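Local structure of rubber oxygenase (Streptomyces sp., 5O1L) at residues 171-176 with 384-389; 132-137 with 255-260; 178-181 with 186-189; 243-248 with 324-329. The protein cleaves poly(cis-1,4-isoprene) rubber oxidatively at its double bonds, using molecular oxygen and a non-covalently bound b-type heme. All coordinates share one frame; numbering follows the deposited sequence. Where two conformers were deposited one is given.

Interaction 1: residues 171-176 with 384-389. With HEM (protoporphyrin IX containing Fe), chain C.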
# COMPACT_ATOMS: atom_id res chain seq x y z
N LEU A 171 3.11 -3.78 -0.94
CA LEU A 171 1.95 -3.03 -1.33
C LEU A 171 2.49 -1.82 -2.07
O LEU A 171 3.54 -1.14 -1.70
CB LEU A 171 1.04 -2.60 -0.19
CG LEU A 171 0.44 -3.66 0.69
CD1 LEU A 171 -0.41 -2.97 1.74
CD2 LEU A 171 -0.32 -4.67 -0.13
N GLY A 172 1.77 -1.52 -3.11
CA GLY A 172 2.10 -0.51 -4.07
C GLY A 172 2.53 -1.13 -5.37
O GLY A 172 2.31 -0.58 -6.41
N TYR A 173 3.22 -2.27 -5.34
CA TYR A 173 3.70 -2.84 -6.59
C TYR A 173 2.64 -3.29 -7.53
O TYR A 173 2.76 -3.07 -8.71
CB TYR A 173 4.69 -4.01 -6.29
CG TYR A 173 6.08 -3.64 -5.90
CD1 TYR A 173 6.37 -3.05 -4.71
CD2 TYR A 173 7.12 -3.89 -6.76
CE1 TYR A 173 7.67 -2.71 -4.33
CE2 TYR A 173 8.41 -3.51 -6.43
CZ TYR A 173 8.67 -2.96 -5.23
OH TYR A 173 9.97 -2.60 -4.84
N ASP A 174 1.59 -3.91 -7.03
CA ASP A 174 0.51 -4.36 -7.92
C ASP A 174 -0.28 -3.14 -8.45
O ASP A 174 -0.60 -3.10 -9.65
CB ASP A 174 -0.37 -5.37 -7.29
CG ASP A 174 0.33 -6.75 -7.17
OD1 ASP A 174 1.34 -7.03 -7.91
OD2 ASP A 174 -0.06 -7.48 -6.27
N ILE A 175 -0.54 -2.18 -7.56
CA ILE A 175 -1.25 -1.00 -8.03
C ILE A 175 -0.48 -0.26 -9.11
O ILE A 175 -1.05 0.28 -10.04
CB ILE A 175 -1.58 -0.13 -6.78
CG1 ILE A 175 -2.72 -0.76 -5.98
CG2 ILE A 175 -1.91 1.31 -7.18
CD1 ILE A 175 -2.81 -0.35 -4.52
N GLY A 176 0.84 -0.22 -8.96
CA GLY A 176 1.72 0.43 -9.90
C GLY A 176 2.19 -0.39 -11.04
O GLY A 176 3.07 -0.02 -11.76
N LYS A 384 18.31 -4.00 -7.45
CA LYS A 384 18.12 -5.45 -7.37
C LYS A 384 16.96 -5.75 -6.41
O LYS A 384 16.16 -6.70 -6.68
CB LYS A 384 19.39 -6.14 -6.86
CG LYS A 384 20.51 -6.16 -7.88
CD LYS A 384 21.53 -7.17 -7.43
CE LYS A 384 22.64 -7.38 -8.47
NZ LYS A 384 23.77 -6.45 -8.30
N PHE A 385 16.83 -5.03 -5.32
CA PHE A 385 15.69 -5.17 -4.41
C PHE A 385 14.36 -4.99 -5.17
O PHE A 385 13.44 -5.82 -5.01
CB PHE A 385 15.82 -4.15 -3.26
CG PHE A 385 14.66 -3.95 -2.40
CD1 PHE A 385 14.38 -4.86 -1.40
CD2 PHE A 385 13.80 -2.89 -2.58
CE1 PHE A 385 13.25 -4.70 -0.59
CE2 PHE A 385 12.74 -2.70 -1.73
CZ PHE A 385 12.46 -3.60 -0.77
N VAL A 386 14.23 -3.95 -5.94
CA VAL A 386 13.00 -3.69 -6.66
C VAL A 386 12.70 -4.85 -7.63
O VAL A 386 11.55 -5.29 -7.71
CB VAL A 386 13.03 -2.30 -7.34
CG1 VAL A 386 11.75 -2.16 -8.17
CG2 VAL A 386 13.07 -1.23 -6.25
N LEU A 387 13.71 -5.32 -8.36
CA LEU A 387 13.51 -6.43 -9.28
C LEU A 387 13.07 -7.66 -8.56
O LEU A 387 12.18 -8.39 -9.05
CB LEU A 387 14.79 -6.67 -10.05
CG LEU A 387 15.20 -5.63 -11.04
CD1 LEU A 387 16.55 -6.10 -11.57
CD2 LEU A 387 14.21 -5.40 -12.20
N LEU A 388 13.62 -7.91 -7.38
CA LEU A 388 13.21 -9.08 -6.62
C LEU A 388 11.76 -8.93 -6.15
O LEU A 388 11.00 -9.91 -6.19
CB LEU A 388 14.14 -9.38 -5.47
CG LEU A 388 15.51 -9.86 -5.93
CD1 LEU A 388 16.55 -9.80 -4.81
CD2 LEU A 388 15.49 -11.29 -6.56
N PHE A 389 11.32 -7.74 -5.74
CA PHE A 389 9.92 -7.54 -5.34
C PHE A 389 9.01 -7.57 -6.53
O PHE A 389 7.88 -8.02 -6.36
CB PHE A 389 9.79 -6.23 -4.56
CG PHE A 389 9.95 -6.37 -3.08
CD1 PHE A 389 10.78 -7.34 -2.52
CD2 PHE A 389 9.28 -5.49 -2.23
CE1 PHE A 389 10.89 -7.48 -1.15
CE2 PHE A 389 9.42 -5.62 -0.85
CZ PHE A 389 10.24 -6.61 -0.32
CHA HEM C . -4.62 -8.42 3.30
CHB HEM C . -3.72 -4.68 0.52
CHC HEM C . -5.22 -1.74 3.99
CHD HEM C . -5.11 -5.43 7.03
C1A HEM C . -4.31 -7.62 2.26
C2A HEM C . -3.90 -8.15 0.99
C3A HEM C . -3.61 -7.09 0.22
C4A HEM C . -3.87 -5.93 0.94
CMA HEM C . -3.10 -7.20 -1.20
CAA HEM C . -3.78 -9.63 0.56
CBA HEM C . -2.42 -10.19 1.02
CGA HEM C . -2.11 -11.43 0.25
O1A HEM C . -2.71 -12.43 0.68
O2A HEM C . -1.31 -11.38 -0.76
C1B HEM C . -4.09 -3.54 1.22
C2B HEM C . -4.00 -2.24 0.66
C3B HEM C . -4.43 -1.38 1.58
C4B HEM C . -4.77 -2.16 2.76
CMB HEM C . -3.53 -1.87 -0.73
CAB HEM C . -4.67 0.04 1.62
CBB HEM C . -4.46 0.98 0.57
C1C HEM C . -5.33 -2.49 5.15
C2C HEM C . -5.51 -1.88 6.46
C3C HEM C . -5.50 -2.95 7.29
C4C HEM C . -5.23 -4.13 6.48
CMC HEM C . -5.78 -0.43 6.75
CAC HEM C . -5.63 -2.95 8.75
CBC HEM C . -5.99 -1.92 9.62
C1D HEM C . -4.95 -6.56 6.27
C2D HEM C . -4.98 -7.93 6.82
C3D HEM C . -4.84 -8.77 5.80
C4D HEM C . -4.77 -7.94 4.60
CMD HEM C . -5.05 -8.20 8.27
CAD HEM C . -4.77 -10.31 5.87
CBD HEM C . -3.31 -10.69 6.13
CGD HEM C . -3.22 -12.21 6.28
O1D HEM C . -2.52 -12.82 5.44
O2D HEM C . -3.81 -12.86 7.19
NA HEM C . -4.32 -6.26 2.21
NB HEM C . -4.53 -3.41 2.48
NC HEM C . -5.13 -3.85 5.16
ND HEM C . -4.91 -6.62 4.91
FE HEM C . -4.75 -5.04 3.70
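The hydroxyl of Tyr-173 reaches helix 373-393 and lies against carbon atoms there: Val-386 CG2 is 3.7 Å from OH and Phe-389 CB 3.6 Å from OH. Its polar partner comes from elsewhere, a weak hydrogen bond with Gly-131 O. This is a loop-to-helix aromatic contact in a predominantly helical, strand-free fold, where the loop after helix 161-169, in the catalytic-domain family region, packs on helix 373-393. The phenol leaves the loop with CG anti to its carbonyl carbon (chi1 -78°), which aims the ring at the helix. Phe-389 CB sits over one face, 3.5 Å from Tyr-173 CZ, and the Phe-389 ring then turns its edge to the Tyr-173 face in an offset edge-to-face pair, centroids 5.7 Å apart and planes at 62°. That edge contact brings Phe-389 CD2 to 3.8 Å from Tyr-173 CE1. Phe-385, one turn earlier on the helix, lays CE1 over a face of the Phe-389 ring, and Arg-170 makes a cation-pi contact with the same ring. With a leucine in place of Tyr-173, the Phe-389 edge would probably lose the aromatic face it meets and Gly-131 O its weak hydroxyl partner. Just before the tyrosine, Gly-172 has a positive phi, at which a CB would run into the carbonyl O of Leu-171. On the far side of this bend the loop borders the heme pocket: Leu-171 lies over the porphyrin face, CD1 above pyrrole B and its CD2 methyl 3.5 Å from the heme CHB carbon.

Interaction 2: residues 132-137 with 255-260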
# COMPACT_ATOMS: atom_id res chain seq x y z
N ALA A 132 11.62 1.40 -4.37
CA ALA A 132 12.38 1.53 -3.13
C ALA A 132 11.53 2.21 -2.06
O ALA A 132 11.55 1.84 -0.90
CB ALA A 132 13.66 2.31 -3.35
N LEU A 133 10.79 3.22 -2.49
CA LEU A 133 9.91 3.92 -1.56
C LEU A 133 8.78 3.06 -1.05
O LEU A 133 8.50 3.12 0.15
CB LEU A 133 9.36 5.19 -2.21
CG LEU A 133 10.42 6.30 -2.36
CD1 LEU A 133 10.02 7.35 -3.30
CD2 LEU A 133 10.74 6.92 -0.99
N TYR A 134 8.12 2.28 -1.90
CA TYR A 134 7.13 1.34 -1.41
C TYR A 134 7.73 0.32 -0.49
O TYR A 134 7.18 0.07 0.58
CB TYR A 134 6.40 0.62 -2.52
CG TYR A 134 5.50 1.44 -3.46
CD1 TYR A 134 4.73 2.46 -3.01
CD2 TYR A 134 5.35 1.05 -4.79
CE1 TYR A 134 3.90 3.16 -3.90
CE2 TYR A 134 4.54 1.76 -5.67
CZ TYR A 134 3.85 2.83 -5.17
OH TYR A 134 3.05 3.48 -6.12
N GLY A 135 8.82 -0.28 -0.89
CA GLY A 135 9.35 -1.47 -0.20
C GLY A 135 9.98 -1.12 1.09
O GLY A 135 9.76 -1.84 2.12
N LEU A 136 10.85 -0.14 1.13
CA LEU A 136 11.53 0.25 2.33
C LEU A 136 10.76 1.29 3.02
O LEU A 136 10.50 1.09 4.21
CB LEU A 136 12.98 0.69 2.08
CG LEU A 136 13.81 -0.41 1.49
CD1 LEU A 136 15.18 0.14 1.15
CD2 LEU A 136 13.92 -1.61 2.42
N GLY A 137 10.36 2.38 2.34
CA GLY A 137 9.73 3.49 2.98
C GLY A 137 8.38 3.12 3.52
O GLY A 137 8.20 3.05 4.74
N GLU A 255 -0.50 13.96 -11.80
CA GLU A 255 -1.96 13.77 -11.84
C GLU A 255 -2.34 12.35 -12.23
O GLU A 255 -3.31 11.80 -11.71
CB GLU A 255 -2.60 14.75 -12.77
CG GLU A 255 -2.53 16.14 -12.22
CD GLU A 255 -3.17 16.37 -10.92
OE1 GLU A 255 -4.35 15.89 -10.78
OE2 GLU A 255 -2.56 17.09 -10.08
N ALA A 256 -1.58 11.75 -13.14
CA ALA A 256 -1.88 10.39 -13.56
C ALA A 256 -1.59 9.40 -12.46
O ALA A 256 -2.36 8.45 -12.25
CB ALA A 256 -1.06 10.07 -14.78
N TYR A 257 -0.49 9.61 -11.74
CA TYR A 257 -0.18 8.78 -10.57
C TYR A 257 -1.28 8.88 -9.52
O TYR A 257 -1.75 7.85 -8.97
CB TYR A 257 1.20 9.16 -9.98
CG TYR A 257 1.64 8.37 -8.79
CD1 TYR A 257 2.22 7.17 -8.95
CD2 TYR A 257 1.48 8.82 -7.51
CE1 TYR A 257 2.66 6.46 -7.85
CE2 TYR A 257 1.92 8.13 -6.41
CZ TYR A 257 2.49 6.92 -6.60
OH TYR A 257 2.88 6.17 -5.47
N LEU A 258 -1.75 10.07 -9.18
CA LEU A 258 -2.87 10.22 -8.29
C LEU A 258 -4.09 9.44 -8.78
O LEU A 258 -4.74 8.75 -8.01
CB LEU A 258 -3.24 11.69 -8.13
CG LEU A 258 -4.47 11.98 -7.26
CD1 LEU A 258 -4.31 11.51 -5.83
CD2 LEU A 258 -4.67 13.49 -7.27
N HIS A 259 -4.37 9.55 -10.05
CA HIS A 259 -5.54 8.86 -10.65
C HIS A 259 -5.45 7.38 -10.47
O HIS A 259 -6.45 6.73 -10.12
CB HIS A 259 -5.72 9.29 -12.08
CG HIS A 259 -7.03 8.87 -12.67
ND1 HIS A 259 -8.22 9.39 -12.19
CD2 HIS A 259 -7.36 8.00 -13.63
CE1 HIS A 259 -9.23 8.81 -12.87
NE2 HIS A 259 -8.74 8.02 -13.76
N VAL A 260 -4.29 6.80 -10.73
CA VAL A 260 -4.13 5.35 -10.45
C VAL A 260 -4.50 5.03 -9.03
O VAL A 260 -5.21 4.03 -8.78
CB VAL A 260 -2.70 4.90 -10.78
CG1 VAL A 260 -2.43 3.49 -10.30
CG2 VAL A 260 -2.35 5.03 -12.22
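Tyr-134 and Tyr-257 meet through their hydroxyls, OH to OH at 2.8 Å, in a hydrogen bond that either could donate. It is a buried tyrosine-tyrosine bond joining two helices of the catalytic-domain family region. The two phenols come from opposite directions across the space between helix 127-142 and helix 251-267; the CA atoms of Tyr-134 and Tyr-257, the closest pair between 132-137 and 255-260, are still 13.9 Å apart. Each C-O bond makes an angle of about 110° with the O...O line, so the bond bends away from each C-O axis. The approach is not symmetrical in the rings: Tyr-134 OH lies near the plane of the Tyr-257 ring, at its edge and 3.5 Å from Tyr-257 CE1, whereas Tyr-257 OH comes at the Tyr-134 ring obliquely. Tyr-257 extends straight off its helix, CG anti to the backbone N (chi1 -179°).

One shell out, Trp-261 NE1 is hydrogen-bonded to Tyr-134 OH, and its indole also meets the Tyr-257 ring with planes at about 50°. Val-238 of helix 224-244 touches both tyrosines, and Tyr-173 packs on Tyr-134. Further back, helix 127-142 widens into a pi-type turn at 133-137, where Gly-137 N reaches Ala-132 O in a weak bond.

Because an indole N-H can only donate, Tyr-134 OH accepts from Trp-261 while also sharing a bond with Tyr-257, so two bonds grip this buried oxygen.

Interaction 3: residues 178-181 with 186-189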
# COMPACT_ATOMS: atom_id res chain seq x y z
N LEU A 178 2.65 -2.11 -14.60
CA LEU A 178 2.61 -1.56 -15.91
C LEU A 178 1.36 -1.86 -16.73
O LEU A 178 0.96 -1.09 -17.58
CB LEU A 178 3.87 -2.03 -16.70
CG LEU A 178 4.14 -1.36 -17.97
CD1 LEU A 178 4.12 0.17 -17.99
CD2 LEU A 178 5.51 -1.94 -18.49
N ASP A 179 0.70 -2.98 -16.40
CA ASP A 179 -0.50 -3.38 -17.09
C ASP A 179 -1.75 -3.35 -16.24
O ASP A 179 -2.77 -4.00 -16.55
CB ASP A 179 -0.30 -4.85 -17.56
CG ASP A 179 1.01 -5.09 -18.31
OD1 ASP A 179 0.98 -4.64 -19.44
OD2 ASP A 179 1.96 -5.52 -17.72
N ALA A 180 -1.66 -2.66 -15.10
CA ALA A 180 -2.62 -2.84 -13.99
C ALA A 180 -4.06 -2.95 -14.44
O ALA A 180 -4.75 -3.93 -14.03
CB ALA A 180 -2.46 -1.72 -12.99
N TYR A 181 -4.56 -2.02 -15.21
CA TYR A 181 -5.94 -1.95 -15.57
C TYR A 181 -6.23 -2.28 -17.03
O TYR A 181 -7.36 -2.10 -17.49
CB TYR A 181 -6.58 -0.58 -15.15
CG TYR A 181 -6.63 -0.42 -13.65
CD1 TYR A 181 -7.56 -1.10 -12.93
CD2 TYR A 181 -5.70 0.33 -12.95
CE1 TYR A 181 -7.66 -1.05 -11.53
CE2 TYR A 181 -5.81 0.42 -11.53
CZ TYR A 181 -6.79 -0.30 -10.85
OH TYR A 181 -6.86 -0.19 -9.48
N SER A 186 -3.98 -7.46 -14.11
CA SER A 186 -4.58 -8.17 -13.03
C SER A 186 -4.99 -7.30 -11.82
O SER A 186 -5.44 -7.84 -10.82
CB SER A 186 -3.68 -9.33 -12.57
OG SER A 186 -2.48 -8.86 -12.07
N MET A 187 -4.91 -5.97 -11.91
CA MET A 187 -5.23 -5.22 -10.72
C MET A 187 -6.66 -5.25 -10.35
O MET A 187 -6.99 -5.10 -9.15
CB MET A 187 -4.68 -3.76 -10.78
CG MET A 187 -4.77 -2.95 -9.51
SD MET A 187 -3.77 -3.71 -8.20
CE MET A 187 -4.88 -3.56 -6.82
N ILE A 188 -7.59 -5.41 -11.29
CA ILE A 188 -8.98 -5.55 -10.85
C ILE A 188 -9.19 -6.84 -10.06
O ILE A 188 -9.82 -6.84 -9.02
CB ILE A 188 -9.90 -5.55 -12.06
CG1 ILE A 188 -9.79 -4.20 -12.79
CG2 ILE A 188 -11.34 -5.86 -11.59
CD1 ILE A 188 -10.52 -4.13 -14.11
N VAL A 189 -8.60 -7.91 -10.56
CA VAL A 189 -8.59 -9.19 -9.85
C VAL A 189 -8.01 -9.04 -8.45
O VAL A 189 -8.66 -9.42 -7.48
CB VAL A 189 -7.87 -10.24 -10.65
CG1 VAL A 189 -7.81 -11.54 -9.90
CG2 VAL A 189 -8.53 -10.38 -12.02
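The hydrogen bonding here is backbone to backbone: Met-187 N donates to Ala-180 O at 2.9 Å, with an N-H...O angle of 150°, on a lone pair in the carbonyl plane. It supplies an acceptor for the first N-H of helix 187-204, whose N-cap residue, Ser-186, makes no capping bond with its side chain. Asn-85 completes the helix start, giving its ND2 to Ala-180 O and taking Ile-188 N on its OD1.

The remaining contacts are apolar. Met-187 CB stands over one face of the Tyr-181 ring in a CH-pi contact, 4.2 Å from the centroid and 18° off the normal. With CG anti to its backbone N (chi1 -171°), Met-187 runs alongside the tyrosine and brings CG to 3.5 Å from Tyr-181 OH. Ile-188 CG1 meets the ring edge, 3.8 Å from Tyr-181 CD1. Ala-180 CB presses on Met-187 CB at 3.7 Å.

The start of helix 187-204, bearing the probable axial heme ligand His-198, packs on a loop residue held to two other helices: Tyr-181 OH is hydrogen-bonded to Ser-264 OG of helix 251-267, and its ring touches Leu-116 of helix 113-125. Ile-188 touches Met-267 of helix 251-267 directly.

Interaction 4: residues 243-248 with 324-329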
# COMPACT_ATOMS: atom_id res chain seq x y z
N LYS A 243 9.40 13.99 -5.18
CA LYS A 243 9.57 15.41 -5.47
C LYS A 243 10.72 15.91 -4.64
O LYS A 243 11.57 16.68 -5.20
CB LYS A 243 8.27 16.21 -5.28
CG LYS A 243 7.28 15.88 -6.36
CD LYS A 243 5.92 16.52 -6.16
CE LYS A 243 5.17 16.65 -7.46
NZ LYS A 243 3.85 17.28 -7.17
N GLN A 244 10.81 15.54 -3.36
CA GLN A 244 11.88 16.04 -2.49
C GLN A 244 13.24 15.64 -3.04
O GLN A 244 14.21 16.42 -2.97
CB GLN A 244 11.76 15.50 -1.07
CG GLN A 244 12.74 16.09 -0.06
CD GLN A 244 12.67 15.38 1.29
OE1 GLN A 244 11.77 14.56 1.56
NE2 GLN A 244 13.66 15.63 2.14
N TRP A 245 13.37 14.45 -3.58
CA TRP A 245 14.63 13.93 -4.15
C TRP A 245 14.99 14.52 -5.47
O TRP A 245 16.11 14.23 -5.94
CB TRP A 245 14.53 12.40 -4.30
CG TRP A 245 14.53 11.60 -3.05
CD1 TRP A 245 14.79 12.03 -1.80
CD2 TRP A 245 14.29 10.22 -2.95
NE1 TRP A 245 14.70 10.99 -0.94
CE2 TRP A 245 14.42 9.86 -1.61
CE3 TRP A 245 13.97 9.23 -3.88
CZ2 TRP A 245 14.25 8.51 -1.19
CZ3 TRP A 245 13.80 7.92 -3.46
CH2 TRP A 245 13.97 7.59 -2.13
N GLY A 246 14.14 15.29 -6.09
CA GLY A 246 14.38 15.84 -7.41
C GLY A 246 14.12 14.91 -8.53
O GLY A 246 14.53 15.13 -9.67
N VAL A 247 13.34 13.88 -8.30
CA VAL A 247 12.85 13.14 -9.43
C VAL A 247 12.02 14.09 -10.31
O VAL A 247 11.23 14.92 -9.74
CB VAL A 247 12.01 11.92 -8.95
CG1 VAL A 247 11.37 11.20 -10.13
CG2 VAL A 247 12.84 11.03 -8.06
N ARG A 248 12.13 13.95 -11.64
CA ARG A 248 11.36 14.82 -12.53
C ARG A 248 9.93 14.31 -12.63
O ARG A 248 9.65 13.26 -13.18
CB ARG A 248 12.03 14.99 -13.88
CG ARG A 248 13.42 15.65 -13.78
CD ARG A 248 13.64 16.88 -12.81
NE ARG A 248 13.22 18.10 -13.50
CZ ARG A 248 12.99 19.29 -12.93
NH1 ARG A 248 12.53 20.31 -13.68
NH2 ARG A 248 13.19 19.48 -11.63
N GLY A 324 19.30 0.48 6.97
CA GLY A 324 19.04 1.38 8.01
C GLY A 324 19.27 2.81 7.60
O GLY A 324 18.46 3.68 7.91
N ALA A 325 20.40 3.06 6.97
CA ALA A 325 20.76 4.40 6.62
C ALA A 325 19.80 4.95 5.57
O ALA A 325 19.37 6.04 5.71
CB ALA A 325 22.20 4.46 6.13
N PHE A 326 19.54 4.17 4.54
CA PHE A 326 18.65 4.64 3.49
C PHE A 326 17.22 4.78 4.00
O PHE A 326 16.52 5.75 3.64
CB PHE A 326 18.72 3.74 2.25
CG PHE A 326 18.02 4.36 1.06
CD1 PHE A 326 18.61 5.42 0.43
CD2 PHE A 326 16.82 3.90 0.66
CE1 PHE A 326 18.03 6.02 -0.64
CE2 PHE A 326 16.17 4.58 -0.42
CZ PHE A 326 16.77 5.60 -0.98
N SER A 327 16.80 3.88 4.89
CA SER A 327 15.44 3.99 5.41
C SER A 327 15.29 5.20 6.36
O SER A 327 14.27 5.89 6.39
CB SER A 327 15.05 2.73 6.10
OG SER A 327 15.09 1.67 5.17
N ARG A 328 16.29 5.53 7.15
CA ARG A 328 16.27 6.68 7.98
C ARG A 328 16.29 7.92 7.15
O ARG A 328 15.60 8.89 7.47
CB ARG A 328 17.47 6.68 8.97
CG ARG A 328 17.27 5.67 10.06
CD ARG A 328 18.45 5.61 11.03
NE ARG A 328 18.52 6.85 11.70
CZ ARG A 328 17.78 7.23 12.75
NH1 ARG A 328 17.04 6.39 13.41
NH2 ARG A 328 17.84 8.48 13.15
N TYR A 329 17.04 7.95 6.07
CA TYR A 329 17.06 9.10 5.17
C TYR A 329 15.66 9.30 4.56
O TYR A 329 15.24 10.46 4.40
CB TYR A 329 18.07 8.79 4.09
CG TYR A 329 18.05 9.77 2.93
CD1 TYR A 329 18.42 11.06 3.10
CD2 TYR A 329 17.69 9.34 1.66
CE1 TYR A 329 18.35 11.94 2.04
CE2 TYR A 329 17.70 10.17 0.59
CZ TYR A 329 18.04 11.44 0.76
OH TYR A 329 18.00 12.30 -0.34
O HOH W 1 14.84 11.85 1.92
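An aromatic cluster joins the C-terminal end of helix 224-244 to helix 320-331: Trp-245 meets Phe-326 and Tyr-329, which project from the latter one turn apart. The indole rises where its helix stops in a Schellman motif, closed by Gly-246 with positive phi and a bond from Gly-246 N to Lys-243 O. Its two rings serve different partners. The six-membered ring approaches Phe-326 obliquely, planes at 51°, with Trp-245 CH2 3.6 Å from Phe-326 CZ. The pyrrole ring lies almost parallel to the Tyr-329 ring, planes at 4°, yet slid so far along that they barely overlap; Trp-245 NE1 comes 3.5 Å from Tyr-329 CE2. With CG anti to the backbone N (chi1 170°), Tyr-329 carries its ring out toward the indole.

A water lies beside the indole and over the Tyr-329 ring. It accepts the indole N-H in the ring plane, 3.0 Å from Trp-245 NE1, and donates to Tyr-329 O at 2.9 Å, resting over the centre of one Tyr-329 ring face. Around this, Trp-355 of helix 345-362 packs edge-to-face with both Trp-245 and Phe-326. A phenylalanine replacing Trp-245 would take away the N-H, is likely to leave the water without its donor, and would probably open a gap beside Phe-326.

The indole is thus apolar toward Phe-326 and polar at one edge: its single N-H is satisfied by a water that hands the link on to a main-chain carbonyl, so the chain at Trp-245 is joined to helix 320-331 by a water bridge as well as by ring packing.

How the interactions relate
Following the chain, helix 127-142 comes first and opens interaction 2, which closes only at 255-260. Before that, the loop at 171-176 opens interaction 1, the longest-range contact, closed at 384-389, so interactions 1 and 2 cross. Interaction 3, joining 178-181 to 186-189, is a local closure nested within both. Interaction 4 starts at 243-248 and closes at 324-329, crossing interaction 2 but lying inside interaction 1. Direct packing connects them: Gly-172 O touches Tyr-134 CE2, Asp-174 O touches Met-187 SD, and Leu-133 CD2 touches Trp-245 CH2. Helix 127-142 therefore contacts both the 171-176 loop and the interaction 4 aromatics, while interactions 3 and 4 stay apart.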